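Local coordinates for protein 4-amino-4-deoxy-L-arabinose transferase or related glycosyltransferases of PMT family (Cupriavidus metallidurans, PDB 5EZM) that probably transfers 4-amino-4-deoxy-L-arabinose from a polyprenyl-phosphate carrier to lipid A, as a zinc-binding membrane glycosyltransferase of the GT-C fold, at residues R52-P57 with L493-R498; G60-I65 with F91-T96; P290-G295 with G301-L306. One frame throughout, in Å; residues are numbered along the deposited sequence.

Contact 1: R52-P57 with L493-R498; sequences RHLVGP and LPFYLR
Tyr496 and Leu54 meet with each CG anti to its own carbonyl carbon (chi1 -77° for the tyrosine), which swings the phenol off helix 493-497 and across to the backbone of loop 52-57. The contact thus joins the loop that follows the first long helix of this GT-C membrane fold to a helix of the C-terminal domain. At the ring edge, close to its plane, Tyr496 OH receives the amide Leu54 N at 2.9 Å in a nearly straight bond, N-H...O 167°. Glu107 OE2 is a second partner of the hydroxyl. His53 brings the edge of its imidazole to the same oxygen, CD2 to Tyr496 OH 3.4 Å, while its ND1 is hydrogen-bonded to Glu458 on helix 458-465. Beside this polar group Leu54 lays CD1 over a face of Phe495 in a CH-pi contact, 3.9 Å from CD1 to the ring centroid. A phenylalanine at Tyr496 would keep the ring but would probably leave Leu54 N and Glu107 without their shared partner. The helix ends in a Schellman motif at Arg498, which has positive phi; its guanidinium folds back over the last turn. Phe495 O accepts from Arg498 N at 3.0 Å and from Arg498 NH1 at 2.9 Å, the two donors arriving from opposite faces of the carbonyl plane.

Contact 2: G60-I65 with F91-T96; sequences GRYAEI and FHMWVT
The rings of Tyr62 and His92 meet obliquely, centroids 5.7 Å apart and planes at 56°. Nearest the imidazole is the tyrosine's methylene, Tyr62 CB to His92 NE2 4.0 Å, a slanting approach. Met93 SD comes to the phenol just as obliquely, 5.4 Å from the Tyr62 ring centroid, a Met-aromatic contact. Its thioether reaches there because the methionine chain bends at both chi2 and chi3. Helices 58-72 and 91-103 of this GT-C membrane fold pack here with short-segment axes 9.7 Å apart, crossing at -63°; the side chain of Tyr62 lies about 7 Å from that of the zinc ligand Glu87. One turn beyond Tyr62, Ile65 puts its CG2 branch anti to the backbone N and against Met93 CG at 3.6 Å, so Met93 bridges both residues of the facing helix. The imidazole is held from helix 160-178 by Thr163 OG1 on ND1, with a weak bond from NE2 to Asn158. Behind it, Thr96 OG1 donates to His92 O at 2.9 Å from above the carbonyl plane, while Thr96 N bonds the same oxygen from the opposite face.

Contact 3: P290-G295 with G301-L306; sequences PLVIGG and GIFPKL. With MPG ([(Z)-octadec-9-enyl] (2R)-2,3-bis(oxidanyl)propanoate), chain Q; MPG ([(Z)-octadec-9-enyl] (2R)-2,3-bis(oxidanyl)propanoate), chain E; MPG ([(Z)-octadec-9-enyl] (2R)-2,3-bis(oxidanyl)propanoate), chain L; MPG ([(Z)-octadec-9-enyl] (2R)-2,3-bis(oxidanyl)propanoate), chain O.
Phe303 reaches across to Val292 and Ile293 with the far end of its ring. Its chi1 of -106° directs the phenyl from the start of helix 303-310 toward helix 288-295. Val292 O lies at the ring edge, close to its plane, 4.3 Å from Phe303 CZ. The valine has CG1 at chi1 69° and the CG2 branch anti to the backbone N; that methyl stands 4.5 Å from the same CZ. Ile293 offers mainly backbone, CA to Phe303 CE2 4.4 Å, since its CG1 arm, fully extended at chi2 180°, runs past the ring: CG1 meets the lipid of chain E and CD1 that of chain O. Lipid tails thus line the contact. The chain E hydrocarbon crosses one face of the phenyl, C4 to Phe303 CE1 3.6 Å, and the chain O tail passes beside Phe303 CB to the ring of Pro304, C4 to CD 3.7 Å. On the other side of helix 288-295 the chain Q tail follows Pro290, CG to C9 of that lipid 3.7 Å, and passes Gly294, CA to C2 3.9 Å, on the side where a side chain would point. Segment 290-295 and the first residues of 301-306 fall in a predicted transmembrane stretch whose helix is interrupted between them, so the contact packs two successive helical pieces against each other, probably within the membrane. With hydrocarbon, an aromatic ring and one carbonyl oxygen at the ring's edge as the meeting groups, the fit rests on dispersion and on exclusion of water rather than on directed polar bonds.

How the contacts relate
From the N terminus, helix 31-47 leads to loop 52-57, where the wide loop of contact 1 opens. Contact 2 follows almost at once: 60-65 pairs with 91-96, closing a short excursion that carries the strands 79-80 and 83-84 and the zinc ligand Glu87. Contact 3 comes later in series, a short link of five residues between 290-295 and 301-306, probably in the membrane. Only at 493-498 does contact 1 close, so both others nest within it. Contacts 1 and 2 touch through helix 58-72, with Phe495 CE1 3.6 Å from Ala63 O, linking the C-terminal domain to the helix that packs near the zinc site; contact 3 stands apart, its centre about 34 Å from that of contact 1.

Contact 1: R52-P57 with L493-R498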
loop_
_atom_site.group_PDB
_atom_site.type_symbol
_atom_site.label_atom_id
_atom_site.label_comp_id
_atom_site.label_asym_id
_atom_site.label_seq_id
_atom_site.Cartn_x
_atom_site.Cartn_y
_atom_site.Cartn_z
ATOM N N ARG A 52 -5.861 2.451 13.686
ATOM C CA ARG A 52 -6.975 2.624 12.768
ATOM C C ARG A 52 -7.606 1.268 12.492
ATOM O O ARG A 52 -6.903 0.256 12.413
ATOM C CB ARG A 52 -6.533 3.261 11.444
ATOM C CG ARG A 52 -5.815 4.593 11.576
ATOM C CD ARG A 52 -5.424 5.143 10.209
ATOM N NE ARG A 52 -4.533 4.245 9.480
ATOM C CZ ARG A 52 -4.919 3.434 8.498
ATOM N NH1 ARG A 52 -6.190 3.406 8.116
ATOM N NH2 ARG A 52 -4.036 2.648 7.895
ATOM N N HIS A 53 -8.927 1.249 12.355
ATOM C CA HIS A 53 -9.585 0.049 11.870
ATOM C C HIS A 53 -9.298 -0.135 10.384
ATOM O O HIS A 53 -8.915 0.802 9.679
ATOM C CB HIS A 53 -11.088 0.117 12.121
ATOM C CG HIS A 53 -11.462 -0.012 13.563
ATOM N ND1 HIS A 53 -11.690 1.079 14.373
ATOM C CD2 HIS A 53 -11.637 -1.103 14.344
ATOM C CE1 HIS A 53 -11.995 0.666 15.590
ATOM N NE2 HIS A 53 -11.968 -0.656 15.599
ATOM N N LEU A 54 -9.487 -1.365 9.911
ATOM C CA LEU A 54 -9.135 -1.701 8.537
ATOM C C LEU A 54 -10.056 -0.989 7.555
ATOM O O LEU A 54 -11.282 -0.999 7.712
ATOM C CB LEU A 54 -9.200 -3.212 8.324
ATOM C CG LEU A 54 -8.197 -4.048 9.118
ATOM C CD1 LEU A 54 -8.324 -5.512 8.748
ATOM C CD2 LEU A 54 -6.778 -3.553 8.882
ATOM N N VAL A 55 -9.460 -0.375 6.540
ATOM C CA VAL A 55 -10.182 0.413 5.550
ATOM C C VAL A 55 -10.337 -0.436 4.294
ATOM O O VAL A 55 -9.348 -0.776 3.634
ATOM C CB VAL A 55 -9.460 1.734 5.253
ATOM C CG1 VAL A 55 -10.086 2.435 4.053
ATOM C CG2 VAL A 55 -9.486 2.634 6.483
ATOM N N GLY A 56 -11.576 -0.781 3.958
ATOM C CA GLY A 56 -11.850 -1.530 2.745
ATOM C C GLY A 56 -11.728 -0.677 1.498
ATOM O O GLY A 56 -11.802 0.549 1.574
ATOM N N PRO A 57 -11.547 -1.315 0.334
ATOM C CA PRO A 57 -11.459 -2.771 0.174
ATOM C C PRO A 57 -10.082 -3.371 0.454
ATOM O O PRO A 57 -10.017 -4.483 0.974
ATOM C CB PRO A 57 -11.830 -2.975 -1.297
ATOM C CG PRO A 57 -11.410 -1.716 -1.961
ATOM C CD PRO A 57 -11.642 -0.622 -0.963
ATOM N N LEU A 493 -15.921 -6.480 7.405
ATOM C CA LEU A 493 -16.697 -7.154 8.444
ATOM C C LEU A 493 -16.385 -8.643 8.567
ATOM O O LEU A 493 -16.275 -9.124 9.710
ATOM C CB LEU A 493 -18.196 -6.933 8.206
ATOM C CG LEU A 493 -19.127 -7.524 9.269
ATOM C CD1 LEU A 493 -18.899 -6.849 10.608
ATOM C CD2 LEU A 493 -20.576 -7.394 8.848
ATOM N N PRO A 494 -16.243 -9.421 7.485
ATOM C CA PRO A 494 -15.876 -10.836 7.676
ATOM C C PRO A 494 -14.561 -11.024 8.412
ATOM O O PRO A 494 -14.440 -11.967 9.205
ATOM C CB PRO A 494 -15.820 -11.388 6.241
ATOM C CG PRO A 494 -15.845 -10.204 5.349
ATOM C CD PRO A 494 -16.576 -9.138 6.080
ATOM N N PHE A 495 -13.573 -10.149 8.189
ATOM C CA PHE A 495 -12.325 -10.245 8.940
ATOM C C PHE A 495 -12.573 -10.068 10.430
ATOM O O PHE A 495 -12.091 -10.859 11.248
ATOM C CB PHE A 495 -11.317 -9.205 8.448
ATOM C CG PHE A 495 -10.046 -9.157 9.265
ATOM C CD1 PHE A 495 -9.008 -10.042 9.011
ATOM C CD2 PHE A 495 -9.889 -8.229 10.284
ATOM C CE1 PHE A 495 -7.835 -9.998 9.760
ATOM C CE2 PHE A 495 -8.721 -8.178 11.036
ATOM C CZ PHE A 495 -7.694 -9.062 10.774
ATOM N N TYR A 496 -13.319 -9.024 10.801
ATOM C CA TYR A 496 -13.573 -8.775 12.217
ATOM C C TYR A 496 -14.432 -9.867 12.838
ATOM O O TYR A 496 -14.347 -10.103 14.049
ATOM C CB TYR A 496 -14.216 -7.404 12.407
ATOM C CG TYR A 496 -13.216 -6.284 12.293
ATOM C CD1 TYR A 496 -12.336 -6.012 13.331
ATOM C CD2 TYR A 496 -13.137 -5.505 11.143
ATOM C CE1 TYR A 496 -11.409 -4.994 13.233
ATOM C CE2 TYR A 496 -12.210 -4.480 11.037
ATOM C CZ TYR A 496 -11.350 -4.233 12.087
ATOM O OH TYR A 496 -10.427 -3.222 11.994
ATOM N N LEU A 497 -15.252 -10.549 12.037
ATOM C CA LEU A 497 -16.034 -11.664 12.553
ATOM C C LEU A 497 -15.258 -12.973 12.586
ATOM O O LEU A 497 -15.736 -13.937 13.195
ATOM C CB LEU A 497 -17.304 -11.847 11.719
ATOM C CG LEU A 497 -18.360 -10.759 11.898
ATOM C CD1 LEU A 497 -19.486 -10.945 10.902
ATOM C CD2 LEU A 497 -18.890 -10.766 13.320
ATOM N N ARG A 498 -14.077 -13.023 11.965
ATOM C CA ARG A 498 -13.343 -14.270 11.759
ATOM C C ARG A 498 -14.250 -15.309 11.106
ATOM O O ARG A 498 -14.325 -16.466 11.525
ATOM C CB ARG A 498 -12.756 -14.796 13.073
ATOM C CG ARG A 498 -12.140 -13.740 13.986
ATOM C CD ARG A 498 -10.832 -13.214 13.435
ATOM N NE ARG A 498 -10.030 -12.526 14.448
ATOM C CZ ARG A 498 -9.940 -11.204 14.573
ATOM N NH1 ARG A 498 -10.606 -10.409 13.744
ATOM N NH2 ARG A 498 -9.179 -10.673 15.523
#

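Contact 2: G60-I65 with F91-T96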
loop_
_atom_site.group_PDB
_atom_site.type_symbol
_atom_site.label_atom_id
_atom_site.label_comp_id
_atom_site.label_asym_id
_atom_site.label_seq_id
_atom_site.Cartn_x
_atom_site.Cartn_y
_atom_site.Cartn_z
ATOM N N GLY A 60 -8.831 -4.534 4.165
ATOM C CA GLY A 60 -9.663 -5.650 4.573
ATOM C C GLY A 60 -9.474 -6.872 3.696
ATOM O O GLY A 60 -9.385 -7.993 4.197
ATOM N N ARG A 61 -9.400 -6.671 2.375
ATOM C CA ARG A 61 -9.275 -7.801 1.457
ATOM C C ARG A 61 -8.001 -8.594 1.722
ATOM O O ARG A 61 -8.035 -9.825 1.841
ATOM C CB ARG A 61 -9.304 -7.325 0.003
ATOM C CG ARG A 61 -8.780 -8.377 -0.974
ATOM C CD ARG A 61 -8.953 -7.982 -2.434
ATOM N NE ARG A 61 -8.501 -6.620 -2.696
ATOM C CZ ARG A 61 -9.254 -5.685 -3.263
ATOM N NH1 ARG A 61 -10.491 -5.969 -3.646
ATOM N NH2 ARG A 61 -8.766 -4.469 -3.458
ATOM N N TYR A 62 -6.862 -7.908 1.810
ATOM C CA TYR A 62 -5.613 -8.634 2.001
ATOM C C TYR A 62 -5.486 -9.166 3.423
ATOM O O TYR A 62 -4.935 -10.257 3.628
ATOM C CB TYR A 62 -4.435 -7.739 1.620
ATOM C CG TYR A 62 -4.513 -7.309 0.174
ATOM C CD1 TYR A 62 -4.720 -8.244 -0.834
ATOM C CD2 TYR A 62 -4.428 -5.970 -0.183
ATOM C CE1 TYR A 62 -4.814 -7.863 -2.156
ATOM C CE2 TYR A 62 -4.522 -5.577 -1.510
ATOM C CZ TYR A 62 -4.715 -6.529 -2.491
ATOM O OH TYR A 62 -4.808 -6.148 -3.810
ATOM N N ALA A 63 -6.015 -8.437 4.412
ATOM C CA ALA A 63 -5.992 -8.953 5.777
ATOM C C ALA A 63 -6.815 -10.228 5.893
ATOM O O ALA A 63 -6.429 -11.165 6.605
ATOM C CB ALA A 63 -6.501 -7.896 6.753
ATOM N N GLU A 64 -7.945 -10.291 5.182
ATOM C CA GLU A 64 -8.826 -11.451 5.268
ATOM C C GLU A 64 -8.298 -12.622 4.453
ATOM O O GLU A 64 -8.340 -13.765 4.917
ATOM C CB GLU A 64 -10.237 -11.088 4.808
ATOM C CG GLU A 64 -11.153 -12.297 4.618
ATOM C CD GLU A 64 -11.390 -13.085 5.904
ATOM O OE1 GLU A 64 -11.129 -12.553 7.002
ATOM O OE2 GLU A 64 -11.847 -14.242 5.816
ATOM N N ILE A 65 -7.823 -12.365 3.232
ATOM C CA ILE A 65 -7.165 -13.418 2.463
ATOM C C ILE A 65 -6.044 -14.036 3.285
ATOM O O ILE A 65 -5.941 -15.263 3.415
ATOM C CB ILE A 65 -6.644 -12.862 1.127
ATOM C CG1 ILE A 65 -7.811 -12.548 0.191
ATOM C CG2 ILE A 65 -5.694 -13.850 0.481
ATOM C CD1 ILE A 65 -7.407 -11.840 -1.081
ATOM N N PHE A 91 2.998 -13.288 -2.386
ATOM C CA PHE A 91 4.091 -12.983 -1.462
ATOM C C PHE A 91 3.628 -12.090 -0.314
ATOM O O PHE A 91 3.962 -12.333 0.853
ATOM C CB PHE A 91 5.262 -12.337 -2.200
ATOM C CG PHE A 91 6.368 -11.883 -1.286
ATOM C CD1 PHE A 91 7.170 -12.809 -0.635
ATOM C CD2 PHE A 91 6.599 -10.535 -1.067
ATOM C CE1 PHE A 91 8.186 -12.398 0.214
ATOM C CE2 PHE A 91 7.614 -10.122 -0.220
ATOM C CZ PHE A 91 8.409 -11.055 0.419
ATOM N N HIS A 92 2.862 -11.042 -0.627
ATOM C CA HIS A 92 2.305 -10.194 0.422
ATOM C C HIS A 92 1.535 -11.026 1.440
ATOM O O HIS A 92 1.669 -10.825 2.656
ATOM C CB HIS A 92 1.403 -9.125 -0.200
ATOM C CG HIS A 92 0.759 -8.213 0.798
ATOM N ND1 HIS A 92 1.219 -6.937 1.046
ATOM C CD2 HIS A 92 -0.317 -8.387 1.603
ATOM C CE1 HIS A 92 0.458 -6.366 1.963
ATOM N NE2 HIS A 92 -0.481 -7.225 2.319
ATOM N N MET A 93 0.746 -11.989 0.959
ATOM C CA MET A 93 -0.011 -12.840 1.869
ATOM C C MET A 93 0.909 -13.750 2.672
ATOM O O MET A 93 0.674 -13.973 3.861
ATOM C CB MET A 93 -1.045 -13.655 1.092
ATOM C CG MET A 93 -2.289 -12.856 0.733
ATOM S SD MET A 93 -2.005 -11.600 -0.535
ATOM C CE MET A 93 -2.145 -12.587 -2.023
ATOM N N TRP A 94 1.960 -14.283 2.042
ATOM C CA TRP A 94 2.935 -15.083 2.776
ATOM C C TRP A 94 3.508 -14.299 3.950
ATOM O O TRP A 94 3.547 -14.793 5.088
ATOM C CB TRP A 94 4.054 -15.535 1.840
ATOM C CG TRP A 94 3.634 -16.547 0.834
ATOM C CD1 TRP A 94 2.469 -17.262 0.823
ATOM C CD2 TRP A 94 4.374 -16.967 -0.318
ATOM N NE1 TRP A 94 2.440 -18.104 -0.265
ATOM C CE2 TRP A 94 3.597 -17.942 -0.982
ATOM C CE3 TRP A 94 5.619 -16.615 -0.853
ATOM C CZ2 TRP A 94 4.024 -18.566 -2.153
ATOM C CZ3 TRP A 94 6.042 -17.239 -2.019
ATOM C CH2 TRP A 94 5.245 -18.201 -2.655
ATOM N N VAL A 95 3.944 -13.064 3.693
ATOM C CA VAL A 95 4.523 -12.245 4.755
ATOM C C VAL A 95 3.490 -11.983 5.842
ATOM O O VAL A 95 3.760 -12.165 7.037
ATOM C CB VAL A 95 5.084 -10.933 4.181
ATOM C CG1 VAL A 95 5.639 -10.066 5.300
ATOM C CG2 VAL A 95 6.159 -11.227 3.142
ATOM N N THR A 96 2.283 -11.570 5.442
ATOM C CA THR A 96 1.246 -11.288 6.428
ATOM C C THR A 96 0.941 -12.518 7.271
ATOM O O THR A 96 0.685 -12.403 8.473
ATOM C CB THR A 96 -0.027 -10.784 5.743
ATOM O OG1 THR A 96 0.277 -9.651 4.916
ATOM C CG2 THR A 96 -1.066 -10.377 6.788
#

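Contact 3: P290-G295 with G301-L306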
loop_
_atom_site.group_PDB
_atom_site.type_symbol
_atom_site.label_atom_id
_atom_site.label_comp_id
_atom_site.label_asym_id
_atom_site.label_seq_id
_atom_site.Cartn_x
_atom_site.Cartn_y
_atom_site.Cartn_z
ATOM N N PRO A 290 -1.097 15.072 -9.989
ATOM C CA PRO A 290 -1.332 15.488 -8.600
ATOM C C PRO A 290 -0.987 14.411 -7.595
ATOM O O PRO A 290 -0.717 14.737 -6.434
ATOM C CB PRO A 290 -2.830 15.817 -8.576
ATOM C CG PRO A 290 -3.403 14.971 -9.639
ATOM C CD PRO A 290 -2.369 14.950 -10.727
ATOM N N LEU A 291 -0.985 13.138 -8.000
ATOM C CA LEU A 291 -0.578 12.075 -7.087
ATOM C C LEU A 291 0.915 12.147 -6.795
ATOM O O LEU A 291 1.334 12.020 -5.641
ATOM C CB LEU A 291 -0.945 10.710 -7.665
ATOM C CG LEU A 291 -2.409 10.304 -7.525
ATOM C CD1 LEU A 291 -2.682 9.058 -8.342
ATOM C CD2 LEU A 291 -2.748 10.068 -6.068
ATOM N N VAL A 292 1.736 12.346 -7.828
ATOM C CA VAL A 292 3.174 12.418 -7.598
ATOM C C VAL A 292 3.531 13.715 -6.882
ATOM O O VAL A 292 4.413 13.734 -6.015
ATOM C CB VAL A 292 3.954 12.247 -8.920
ATOM C CG1 VAL A 292 3.776 13.444 -9.844
ATOM C CG2 VAL A 292 5.435 12.008 -8.641
ATOM N N ILE A 293 2.838 14.813 -7.203
ATOM C CA ILE A 293 3.155 16.090 -6.567
ATOM C C ILE A 293 2.726 16.078 -5.101
ATOM O O ILE A 293 3.485 16.476 -4.210
ATOM C CB ILE A 293 2.513 17.255 -7.341
ATOM C CG1 ILE A 293 3.109 17.351 -8.745
ATOM C CG2 ILE A 293 2.715 18.568 -6.599
ATOM C CD1 ILE A 293 2.528 18.466 -9.574
ATOM N N GLY A 294 1.507 15.614 -4.828
ATOM C CA GLY A 294 1.053 15.540 -3.452
ATOM C C GLY A 294 1.790 14.496 -2.636
ATOM O O GLY A 294 2.024 14.689 -1.440
ATOM N N GLY A 295 2.168 13.385 -3.265
ATOM C CA GLY A 295 2.868 12.320 -2.574
ATOM C C GLY A 295 4.324 12.597 -2.297
ATOM O O GLY A 295 4.948 11.860 -1.529
ATOM N N GLY A 301 9.183 21.827 -3.876
ATOM C CA GLY A 301 9.982 23.001 -4.181
ATOM C C GLY A 301 11.333 22.696 -4.796
ATOM O O GLY A 301 11.911 23.568 -5.454
ATOM N N ILE A 302 11.856 21.484 -4.605
ATOM C CA ILE A 302 13.132 21.107 -5.202
ATOM C C ILE A 302 12.950 20.146 -6.369
ATOM O O ILE A 302 13.931 19.545 -6.827
ATOM C CB ILE A 302 14.107 20.519 -4.164
ATOM C CG1 ILE A 302 13.614 19.164 -3.650
ATOM C CG2 ILE A 302 14.341 21.498 -3.020
ATOM C CD1 ILE A 302 14.655 18.397 -2.868
ATOM N N PHE A 303 11.725 19.983 -6.869
ATOM C CA PHE A 303 11.527 19.143 -8.048
ATOM C C PHE A 303 12.407 19.543 -9.230
ATOM O O PHE A 303 12.951 18.639 -9.886
ATOM C CB PHE A 303 10.043 19.130 -8.448
ATOM C CG PHE A 303 9.338 17.847 -8.102
ATOM C CD1 PHE A 303 9.825 16.630 -8.558
ATOM C CD2 PHE A 303 8.188 17.854 -7.327
ATOM C CE1 PHE A 303 9.184 15.445 -8.242
ATOM C CE2 PHE A 303 7.541 16.671 -7.008
ATOM C CZ PHE A 303 8.039 15.465 -7.466
ATOM N N PRO A 304 12.599 20.830 -9.557
ATOM C CA PRO A 304 13.610 21.155 -10.577
ATOM C C PRO A 304 15.000 20.671 -10.209
ATOM O O PRO A 304 15.697 20.095 -11.053
ATOM C CB PRO A 304 13.540 22.687 -10.659
ATOM C CG PRO A 304 12.160 23.016 -10.227
ATOM C CD PRO A 304 11.832 22.026 -9.157
ATOM N N LYS A 305 15.418 20.873 -8.957
ATOM C CA LYS A 305 16.736 20.441 -8.513
ATOM C C LYS A 305 16.892 18.926 -8.517
ATOM O O LYS A 305 18.017 18.438 -8.363
ATOM C CB LYS A 305 17.024 21.009 -7.122
ATOM C CG LYS A 305 17.417 22.477 -7.153
ATOM C CD LYS A 305 17.232 23.163 -5.810
ATOM C CE LYS A 305 17.641 24.634 -5.902
ATOM N NZ LYS A 305 17.278 25.408 -4.679
ATOM N N LEU A 306 15.800 18.175 -8.684
ATOM C CA LEU A 306 15.921 16.743 -8.940
ATOM C C LEU A 306 16.363 16.481 -10.373
ATOM O O LEU A 306 17.241 15.644 -10.615
ATOM C CB LEU A 306 14.596 16.040 -8.653
ATOM C CG LEU A 306 14.068 16.134 -7.223
ATOM C CD1 LEU A 306 12.946 15.134 -7.014
ATOM C CD2 LEU A 306 15.189 15.905 -6.231
HETATM C C2 MPG Q . -1.710 18.004 -4.538
HETATM C C3 MPG Q . -2.972 17.388 -3.950
HETATM C C4 MPG Q . -3.180 15.951 -4.405
HETATM C C5 MPG Q . -4.632 15.669 -4.829
HETATM C C6 MPG Q . -4.798 14.263 -5.425
HETATM C C7 MPG Q . -5.893 14.208 -6.509
HETATM C C8 MPG Q . -5.826 12.898 -7.330
HETATM C C9 MPG Q . -6.476 13.033 -8.730
HETATM C C10 MPG Q . -6.334 11.730 -9.564
HETATM C C1 MPG Q . -1.430 19.402 -3.985
HETATM C C2 MPG E . 8.022 13.148 -11.929
HETATM C C3 MPG E . 7.212 14.365 -12.358
HETATM C C4 MPG E . 7.314 15.505 -11.355
HETATM C C5 MPG E . 6.335 16.654 -11.648
HETATM C C6 MPG E . 6.633 17.900 -10.796
HETATM C C1 MPG E . 7.913 11.991 -12.925
HETATM C C5 MPG L . -1.870 18.046 0.579
HETATM C C6 MPG L . -2.417 16.665 0.179
HETATM C C7 MPG L . -1.415 15.515 0.420
HETATM C C8 MPG L . -1.770 14.268 -0.427
HETATM C C9 MPG L . -0.878 13.038 -0.128
HETATM C C10 MPG L . -1.103 11.892 -1.154
HETATM C C11 MPG L . -0.734 10.511 -0.576
HETATM C C12 MPG L . -0.946 9.362 -1.620
HETATM C C13 MPG L . -0.672 7.966 -1.021
HETATM C C14 MPG L . -1.187 6.810 -1.936
HETATM C C15 MPG L . -1.174 5.427 -1.211
HETATM C C16 MPG L . -1.273 4.232 -2.200
HETATM C C2 MPG O . 6.930 21.620 -9.146
HETATM C C3 MPG O . 7.095 23.082 -8.746
HETATM C C4 MPG O . 8.506 23.391 -8.270
HETATM C C5 MPG O . 8.730 24.880 -7.959
HETATM C C6 MPG O . 10.222 25.233 -7.842
HETATM C C7 MPG O . 10.466 26.754 -7.879
HETATM C C8 MPG O . 11.930 27.116 -8.232
HETATM C C1 MPG O . 5.554 21.317 -9.742
#